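Local coordinates for protein type-iv like pilin ttha1222 (Thermus thermophilus, PDB 5G2F) that is a type IV-like competence pilin whose exact role is unsettled, probably taking part in pilus-linked DNA uptake during natural competence, at residues A6-L18 and F40-Y54. Residues are numbered along the deposited sequence; the frame is centred on the assembly and turned at random.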
ATOM      1  N   ALA A   6     -17.396 -13.827  -1.970  1.00 48.52           N
ATOM      2  CA  ALA A   6     -15.950 -13.802  -2.193  1.00 47.65           C
ATOM      3  C   ALA A   6     -15.372 -12.467  -1.750  1.00 44.90           C
ATOM      4  O   ALA A   6     -14.294 -12.412  -1.159  1.00 40.73           O
ATOM      5  CB  ALA A   6     -15.612 -14.093  -3.655  1.00 49.82           C
ATOM      6  N   GLY A   7     -16.093 -11.383  -2.023  1.00 44.26           N
ATOM      7  CA  GLY A   7     -15.620 -10.040  -1.637  1.00 42.38           C
ATOM      8  C   GLY A   7     -15.634  -9.874  -0.139  1.00 40.35           C
ATOM      9  O   GLY A   7     -14.688  -9.356   0.444  1.00 37.45           O
ATOM     10  N   GLN A   8     -16.713 -10.341   0.490  1.00 39.71           N
ATOM     11  CA  GLN A   8     -16.796 -10.345   1.940  1.00 39.15           C
ATOM     12  C   GLN A   8     -15.670 -11.110   2.607  1.00 39.18           C
ATOM     13  O   GLN A   8     -15.017 -10.601   3.529  1.00 37.15           O
ATOM     14  CB  GLN A   8     -18.141 -10.902   2.397  1.00 41.83           C
ATOM     15  CG  GLN A   8     -19.313  -9.960   2.173  1.00 42.89           C
ATOM     16  CD  GLN A   8     -20.668 -10.615   2.445  1.00 47.87           C
ATOM     17  OE1 GLN A   8     -20.852 -11.816   2.211  1.00 50.16           O
ATOM     18  NE2 GLN A   8     -21.636  -9.823   2.911  1.00 48.12           N
ATOM     19  N   SER A   9     -15.416 -12.314   2.127  1.00 39.30           N
ATOM     20  CA  SER A   9     -14.314 -13.124   2.619  1.00 39.35           C
ATOM     21  C   SER A   9     -12.960 -12.410   2.462  1.00 38.00           C
ATOM     22  O   SER A   9     -12.114 -12.431   3.370  1.00 38.51           O
ATOM     23  CB  SER A   9     -14.362 -14.492   1.895  1.00 42.85           C
ATOM     24  OG  SER A   9     -13.294 -15.335   2.292  1.00 47.59           O
ATOM     25  N   TYR A  10     -12.741 -11.742   1.334  1.00 37.60           N
ATOM     26  CA  TYR A  10     -11.493 -10.992   1.129  1.00 35.63           C
ATOM     27  C   TYR A  10     -11.326  -9.866   2.129  1.00 34.38           C
ATOM     28  O   TYR A  10     -10.277  -9.714   2.750  1.00 32.18           O
ATOM     29  CB  TYR A  10     -11.436 -10.430  -0.292  1.00 37.82           C
ATOM     30  CG  TYR A  10     -10.179  -9.706  -0.591  1.00 35.69           C
ATOM     31  CD1 TYR A  10      -8.971 -10.403  -0.704  1.00 37.06           C
ATOM     32  CD2 TYR A  10     -10.157  -8.333  -0.726  1.00 34.40           C
ATOM     33  CE1 TYR A  10      -7.790  -9.742  -0.957  1.00 36.22           C
ATOM     34  CE2 TYR A  10      -8.976  -7.660  -0.983  1.00 35.66           C
ATOM     35  CZ  TYR A  10      -7.793  -8.372  -1.129  1.00 37.11           C
ATOM     36  OH  TYR A  10      -6.595  -7.695  -1.352  1.00 36.70           O
ATOM     37  N   VAL A  11     -12.408  -9.100   2.342  1.00 35.05           N
ATOM     38  CA  VAL A  11     -12.378  -7.996   3.300  1.00 32.80           C
ATOM     39  C   VAL A  11     -12.050  -8.507   4.693  1.00 31.72           C
ATOM     40  O   VAL A  11     -11.262  -7.890   5.382  1.00 30.17           O
ATOM     41  CB  VAL A  11     -13.708  -7.195   3.261  1.00 32.25           C
ATOM     42  CG1 VAL A  11     -13.790  -6.227   4.421  1.00 33.78           C
ATOM     43  CG2 VAL A  11     -13.793  -6.446   1.930  1.00 33.18           C
ATOM     44  N   ARG A  12     -12.649  -9.632   5.098  1.00 33.40           N
ATOM     45  CA  ARG A  12     -12.363 -10.191   6.405  1.00 33.52           C
ATOM     46  C   ARG A  12     -10.906 -10.602   6.513  1.00 34.68           C
ATOM     47  O   ARG A  12     -10.284 -10.412   7.560  1.00 31.28           O
ATOM     48  CB  ARG A  12     -13.274 -11.371   6.745  1.00 37.78           C
ATOM     49  CG  ARG A  12     -14.707 -10.923   7.016  1.00 39.39           C
ATOM     50  CD  ARG A  12     -15.533 -12.030   7.667  1.00 43.46           C
ATOM     51  NE  ARG A  12     -16.905 -11.593   7.998  1.00 48.24           N
ATOM     52  CZ  ARG A  12     -17.221 -10.793   9.022  1.00 48.88           C
ATOM     53  NH1 ARG A  12     -16.285 -10.337   9.863  1.00 45.75           N
ATOM     54  NH2 ARG A  12     -18.499 -10.478   9.234  1.00 50.98           N
ATOM     55  N   ASN A  13     -10.357 -11.145   5.425  1.00 33.27           N
ATOM     56  CA  ASN A  13      -8.915 -11.479   5.409  1.00 33.89           C
ATOM     57  C   ASN A  13      -7.994 -10.257   5.481  1.00 32.04           C
ATOM     58  O   ASN A  13      -6.956 -10.321   6.164  1.00 29.73           O
ATOM     59  CB  ASN A  13      -8.575 -12.398   4.215  1.00 38.18           C
ATOM     60  CG  ASN A  13      -8.929 -13.844   4.494  1.00 44.07           C
ATOM     61  OD1 ASN A  13      -8.822 -14.312   5.629  1.00 55.74           O
ATOM     62  ND2 ASN A  13      -9.322 -14.578   3.454  1.00 53.74           N
ATOM     63  N   VAL A  14      -8.402  -9.132   4.867  1.00 30.97           N
ATOM     64  CA  VAL A  14      -7.682  -7.868   5.007  1.00 29.80           C
ATOM     65  C   VAL A  14      -7.666  -7.437   6.478  1.00 28.57           C
ATOM     66  O   VAL A  14      -6.626  -7.122   7.043  1.00 28.97           O
ATOM     67  CB  VAL A  14      -8.280  -6.758   4.118  1.00 29.51           C
ATOM     68  CG1 VAL A  14      -7.636  -5.410   4.373  1.00 29.43           C
ATOM     69  CG2 VAL A  14      -8.120  -7.131   2.653  1.00 32.50           C
ATOM     70  N   ALA A  15      -8.847  -7.452   7.100  1.00 27.79           N
ATOM     71  CA  ALA A  15      -8.960  -7.112   8.527  1.00 27.91           C
ATOM     72  C   ALA A  15      -8.076  -7.998   9.416  1.00 29.09           C
ATOM     73  O   ALA A  15      -7.350  -7.477  10.259  1.00 28.36           O
ATOM     74  CB  ALA A  15     -10.399  -7.231   8.987  1.00 28.65           C
ATOM     75  N   LEU A  16      -8.162  -9.309   9.233  1.00 30.26           N
ATOM     76  CA  LEU A  16      -7.301 -10.245  10.001  1.00 32.42           C
ATOM     77  C   LEU A  16      -5.816  -9.942   9.821  1.00 32.17           C
ATOM     78  O   LEU A  16      -5.059  -9.924  10.784  1.00 29.87           O
ATOM     79  CB  LEU A  16      -7.548 -11.693   9.616  1.00 34.35           C
ATOM     80  CG  LEU A  16      -8.864 -12.279  10.113  1.00 41.40           C
ATOM     81  CD1 LEU A  16      -9.192 -13.565   9.368  1.00 44.95           C
ATOM     82  CD2 LEU A  16      -8.814 -12.527  11.615  1.00 44.18           C
ATOM     83  N   ALA A  17      -5.429  -9.617   8.601  1.00 31.77           N
ATOM     84  CA  ALA A  17      -4.044  -9.217   8.347  1.00 31.98           C
ATOM     85  C   ALA A  17      -3.643  -7.924   9.072  1.00 31.36           C
ATOM     86  O   ALA A  17      -2.534  -7.812   9.633  1.00 27.62           O
ATOM     87  CB  ALA A  17      -3.811  -9.080   6.845  1.00 34.99           C
ATOM     88  N   LEU A  18      -4.530  -6.938   9.073  1.00 27.42           N
ATOM     89  CA  LEU A  18      -4.276  -5.698   9.771  1.00 29.42           C
ATOM     90  C   LEU A  18      -4.162  -5.908  11.307  1.00 28.72           C
ATOM     91  O   LEU A  18      -3.312  -5.325  11.976  1.00 27.77           O
ATOM     92  CB  LEU A  18      -5.404  -4.670   9.455  1.00 28.97           C
ATOM     93  CG  LEU A  18      -5.374  -4.046   8.080  1.00 29.01           C
ATOM     94  CD1 LEU A  18      -6.563  -3.142   7.860  1.00 28.94           C
ATOM     95  CD2 LEU A  18      -4.097  -3.227   7.825  1.00 30.38           C
ATOM     96  N   PHE A  40      -2.571  -8.491   0.325  1.00 37.54           N
ATOM     97  CA  PHE A  40      -3.446  -9.204   1.227  1.00 37.00           C
ATOM     98  C   PHE A  40      -3.922 -10.539   0.710  1.00 39.76           C
ATOM     99  O   PHE A  40      -5.097 -10.929   0.870  1.00 37.80           O
ATOM    100  CB  PHE A  40      -4.657  -8.329   1.604  1.00 35.15           C
ATOM    101  CG  PHE A  40      -4.304  -7.096   2.371  1.00 33.30           C
ATOM    102  CD1 PHE A  40      -4.155  -7.139   3.760  1.00 32.33           C
ATOM    103  CD2 PHE A  40      -4.070  -5.906   1.732  1.00 34.21           C
ATOM    104  CE1 PHE A  40      -3.822  -6.021   4.473  1.00 29.81           C
ATOM    105  CE2 PHE A  40      -3.747  -4.778   2.447  1.00 33.62           C
ATOM    106  CZ  PHE A  40      -3.632  -4.832   3.834  1.00 31.70           C
ATOM    107  N   GLY A  41      -3.003 -11.276   0.091  1.00 39.06           N
ATOM    108  CA  GLY A  41      -3.317 -12.599  -0.381  1.00 40.88           C
ATOM    109  C   GLY A  41      -4.019 -12.476  -1.705  1.00 42.65           C
ATOM    110  O   GLY A  41      -4.006 -11.421  -2.340  1.00 43.92           O
ATOM    111  N   GLN A  42      -4.592 -13.583  -2.152  1.00 46.87           N
ATOM    112  CA  GLN A  42      -5.278 -13.620  -3.428  1.00 47.46           C
ATOM    113  C   GLN A  42      -6.521 -12.733  -3.361  1.00 45.83           C
ATOM    114  O   GLN A  42      -7.347 -12.912  -2.498  1.00 47.41           O
ATOM    115  CB  GLN A  42      -5.666 -15.061  -3.735  1.00 52.95           C
ATOM    116  CG  GLN A  42      -6.527 -15.231  -4.981  1.00 58.98           C
ATOM    117  CD  GLN A  42      -5.804 -14.935  -6.287  1.00 66.34           C
ATOM    118  OE1 GLN A  42      -4.575 -15.073  -6.393  1.00 69.44           O
ATOM    119  NE2 GLN A  42      -6.575 -14.529  -7.294  1.00 67.99           N
ATOM    120  N   ARG A  43      -6.639 -11.778  -4.271  1.00 45.06           N
ATOM    121  CA  ARG A  43      -7.806 -10.897  -4.337  1.00 43.23           C
ATOM    122  C   ARG A  43      -8.777 -11.397  -5.412  1.00 45.52           C
ATOM    123  O   ARG A  43      -8.404 -11.489  -6.579  1.00 46.32           O
ATOM    124  CB  ARG A  43      -7.384  -9.447  -4.642  1.00 43.45           C
ATOM    125  CG  ARG A  43      -8.573  -8.501  -4.783  1.00 46.39           C
ATOM    126  CD  ARG A  43      -8.208  -7.023  -4.946  1.00 47.14           C
ATOM    127  NE  ARG A  43      -7.178  -6.793  -5.953  1.00 52.28           N
ATOM    128  CZ  ARG A  43      -7.409  -6.752  -7.258  1.00 53.48           C
ATOM    129  NH1 ARG A  43      -8.623  -6.946  -7.744  1.00 54.68           N
ATOM    130  NH2 ARG A  43      -6.401  -6.543  -8.085  1.00 57.94           N
ATOM    131  N   PRO A  44     -10.016 -11.751  -5.044  1.00 46.14           N
ATOM    132  CA  PRO A  44     -10.967 -12.160  -6.100  1.00 50.20           C
ATOM    133  C   PRO A  44     -11.209 -11.027  -7.112  1.00 51.00           C
ATOM    134  O   PRO A  44     -11.178  -9.859  -6.747  1.00 49.82           O
ATOM    135  CB  PRO A  44     -12.261 -12.491  -5.327  1.00 51.51           C
ATOM    136  CG  PRO A  44     -11.845 -12.645  -3.901  1.00 50.50           C
ATOM    137  CD  PRO A  44     -10.615 -11.815  -3.701  1.00 47.97           C
ATOM    138  N   LYS A  45     -11.453 -11.354  -8.374  1.00 53.66           N
ATOM    139  CA  LYS A  45     -11.505 -10.312  -9.402  1.00 54.49           C
ATOM    140  C   LYS A  45     -12.743  -9.438  -9.235  1.00 53.11           C
ATOM    141  O   LYS A  45     -12.758  -8.303  -9.684  1.00 51.16           O
ATOM    142  CB  LYS A  45     -11.376 -10.902 -10.819  1.00 61.05           C
ATOM    143  CG  LYS A  45     -12.472 -11.860 -11.207  1.00 65.48           C
ATOM    144  CD  LYS A  45     -12.274 -12.393 -12.634  1.00 69.83           C
ATOM    145  CE  LYS A  45     -13.089 -13.657 -12.856  1.00 74.19           C
ATOM    146  NZ  LYS A  45     -14.503 -13.455 -12.424  1.00 75.72           N
ATOM    147  N   THR A  46     -13.754  -9.925  -8.518  1.00 52.67           N
ATOM    148  CA  THR A  46     -14.906  -9.082  -8.174  1.00 53.52           C
ATOM    149  C   THR A  46     -14.504  -7.804  -7.411  1.00 51.70           C
ATOM    150  O   THR A  46     -15.177  -6.773  -7.522  1.00 52.04           O
ATOM    151  CB  THR A  46     -16.017  -9.856  -7.398  1.00 54.61           C
ATOM    152  OG1 THR A  46     -17.174  -9.020  -7.241  1.00 56.65           O
ATOM    153  CG2 THR A  46     -15.563 -10.298  -6.011  1.00 52.41           C
ATOM    154  N   VAL A  47     -13.425  -7.865  -6.637  1.00 49.30           N
ATOM    155  CA  VAL A  47     -12.977  -6.691  -5.894  1.00 45.95           C
ATOM    156  C   VAL A  47     -12.205  -5.752  -6.815  1.00 47.59           C
ATOM    157  O   VAL A  47     -11.073  -6.036  -7.202  1.00 48.38           O
ATOM    158  CB  VAL A  47     -12.109  -7.056  -4.693  1.00 44.86           C
ATOM    159  CG1 VAL A  47     -11.725  -5.802  -3.928  1.00 41.74           C
ATOM    160  CG2 VAL A  47     -12.856  -8.029  -3.777  1.00 43.69           C
ATOM    161  N   THR A  48     -12.829  -4.632  -7.179  1.00 46.17           N
ATOM    162  CA  THR A  48     -12.224  -3.702  -8.113  1.00 47.37           C
ATOM    163  C   THR A  48     -11.627  -2.485  -7.459  1.00 46.19           C
ATOM    164  O   THR A  48     -10.811  -1.801  -8.066  1.00 45.90           O
ATOM    165  CB  THR A  48     -13.251  -3.239  -9.176  1.00 51.32           C
ATOM    166  OG1 THR A  48     -14.364  -2.597  -8.544  1.00 51.39           O
ATOM    167  CG2 THR A  48     -13.756  -4.416  -9.965  1.00 52.81           C
ATOM    168  N   ALA A  49     -12.014  -2.205  -6.209  1.00 41.60           N
ATOM    169  CA  ALA A  49     -11.438  -1.102  -5.464  1.00 40.28           C
ATOM    170  C   ALA A  49     -11.432  -1.531  -3.981  1.00 38.50           C
ATOM    171  O   ALA A  49     -12.292  -2.312  -3.567  1.00 38.63           O
ATOM    172  CB  ALA A  49     -12.237   0.175  -5.638  1.00 42.07           C
ATOM    173  N   CYS A  50     -10.411  -1.109  -3.253  1.00 37.50           N
ATOM    174  CA  CYS A  50     -10.253  -1.486  -1.864  1.00 37.22           C
ATOM    175  C   CYS A  50      -9.392  -0.468  -1.135  1.00 37.98           C
ATOM    176  O   CYS A  50      -8.211  -0.316  -1.438  1.00 36.81           O
ATOM    177  CB  CYS A  50      -9.663  -2.892  -1.759  1.00 38.25           C
ATOM    178  SG  CYS A  50      -9.849  -3.736  -0.154  1.00 39.37           S
ATOM    179  N   THR A  51      -9.970   0.227  -0.165  1.00 34.40           N
ATOM    180  CA  THR A  51      -9.252   1.276   0.548  1.00 34.72           C
ATOM    181  C   THR A  51      -9.381   1.055   2.048  1.00 33.16           C
ATOM    182  O   THR A  51     -10.420   0.549   2.522  1.00 33.15           O
ATOM    183  CB  THR A  51      -9.796   2.698   0.242  1.00 37.55           C
ATOM    184  OG1 THR A  51     -11.146   2.770   0.656  1.00 42.48           O
ATOM    185  CG2 THR A  51      -9.759   2.997  -1.206  1.00 40.24           C
ATOM    186  N   ILE A  52      -8.346   1.449   2.772  1.00 29.12           N
ATOM    187  CA  ILE A  52      -8.359   1.353   4.225  1.00 30.13           C
ATOM    188  C   ILE A  52      -8.229   2.760   4.753  1.00 30.49           C
ATOM    189  O   ILE A  52      -7.310   3.484   4.349  1.00 29.76           O
ATOM    190  CB  ILE A  52      -7.196   0.494   4.760  1.00 29.15           C
ATOM    191  CG1 ILE A  52      -7.231  -0.894   4.119  1.00 31.35           C
ATOM    192  CG2 ILE A  52      -7.260   0.441   6.291  1.00 28.93           C
ATOM    193  CD1 ILE A  52      -5.905  -1.674   4.247  1.00 29.89           C
ATOM    194  N   THR A  53      -9.150   3.151   5.610  1.00 27.06           N
ATOM    195  CA  THR A  53      -9.139   4.438   6.249  1.00 27.90           C
ATOM    196  C   THR A  53      -8.865   4.253   7.740  1.00 28.92           C
ATOM    197  O   THR A  53      -9.599   3.519   8.433  1.00 26.94           O
ATOM    198  CB  THR A  53     -10.501   5.134   6.050  1.00 29.55           C
ATOM    199  OG1 THR A  53     -10.742   5.318   4.646  1.00 30.88           O
ATOM    200  CG2 THR A  53     -10.557   6.521   6.742  1.00 30.41           C
ATOM    201  N   TYR A  54      -7.870   4.977   8.265  1.00 28.18           N
ATOM    202  CA  TYR A  54      -7.604   4.943   9.705  1.00 28.42           C
ATOM    203  C   TYR A  54      -8.235   6.152  10.396  1.00 28.97           C
ATOM    204  O   TYR A  54      -7.937   7.297  10.044  1.00 29.37           O
ATOM    205  CB  TYR A  54      -6.082   4.860   9.957  1.00 29.06           C
ATOM    206  CG  TYR A  54      -5.441   3.683   9.266  1.00 26.62           C
ATOM    207  CD1 TYR A  54      -5.046   3.737   7.899  1.00 30.97           C
ATOM    208  CD2 TYR A  54      -5.316   2.480   9.916  1.00 28.31           C
ATOM    209  CE1 TYR A  54      -4.500   2.631   7.252  1.00 29.04           C
ATOM    210  CE2 TYR A  54      -4.763   1.377   9.292  1.00 28.70           C
ATOM    211  CZ  TYR A  54      -4.350   1.442   7.967  1.00 30.78           C
ATOM    212  OH  TYR A  54      -3.833   0.333   7.344  1.00 30.09           O
TER
HETATM  213  O   HOH W   1      -4.140  -8.702  -2.220  1.00 39.47           O
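Y10 packs against P44 and R43 of the loop 40-46, a worked example of one aromatic residue knitting a pilin helix to the rest of its globular domain. Its CB and CG rest on P44 CD. Down one side of the ring, Y10 CD1 lies 3.5 Å from Q42 O and also touches P44 CD, and Y10 CE1 passes 3.5 Å from F40 O. On the other side of the ring, CD2 meets the CG2 methyl of V47, and C50 SG stands at the edge, 4.1 Å from Y10 CE2, a sulfur-aromatic contact. R43 CG makes a CH-pi contact over one face, 4.0 Å from the centroid of the Y10 ring; V14 CG2, from the next turn of the same helix, lies over the opposite face toward the rim. The buried Y10 OH hydrogen-bonds to C36 O and receives a 2.8 Å hydrogen bond from the oxygen of a water that also joins F40 N and G41 O. A phenylalanine in place of Y10 would probably fill the same slot but leave that water and the C36 carbonyl without their shared hydroxyl. With CG anti to the carbonyl carbon (chi1 -64°), F40 meets V14 CG1 over one face, 3.9 Å from the centroid of the F40 ring, and A17 CB in plane at its edge. Beyond it, L18 CD1 and I52 CD1 meet tip to tip. The axes of segments 6-18 and 47-54 come within 10.1 Å at their closest, their N-to-C directions 34° apart, consistent with the pilin design of a helix packed on an antiparallel sheet. C50, in disulfide with C36, ties strand 47-54, outermost in this chain's sheet, to the loop holding C36, while V11 turns to strands 60-66, 73-77 and 82-83.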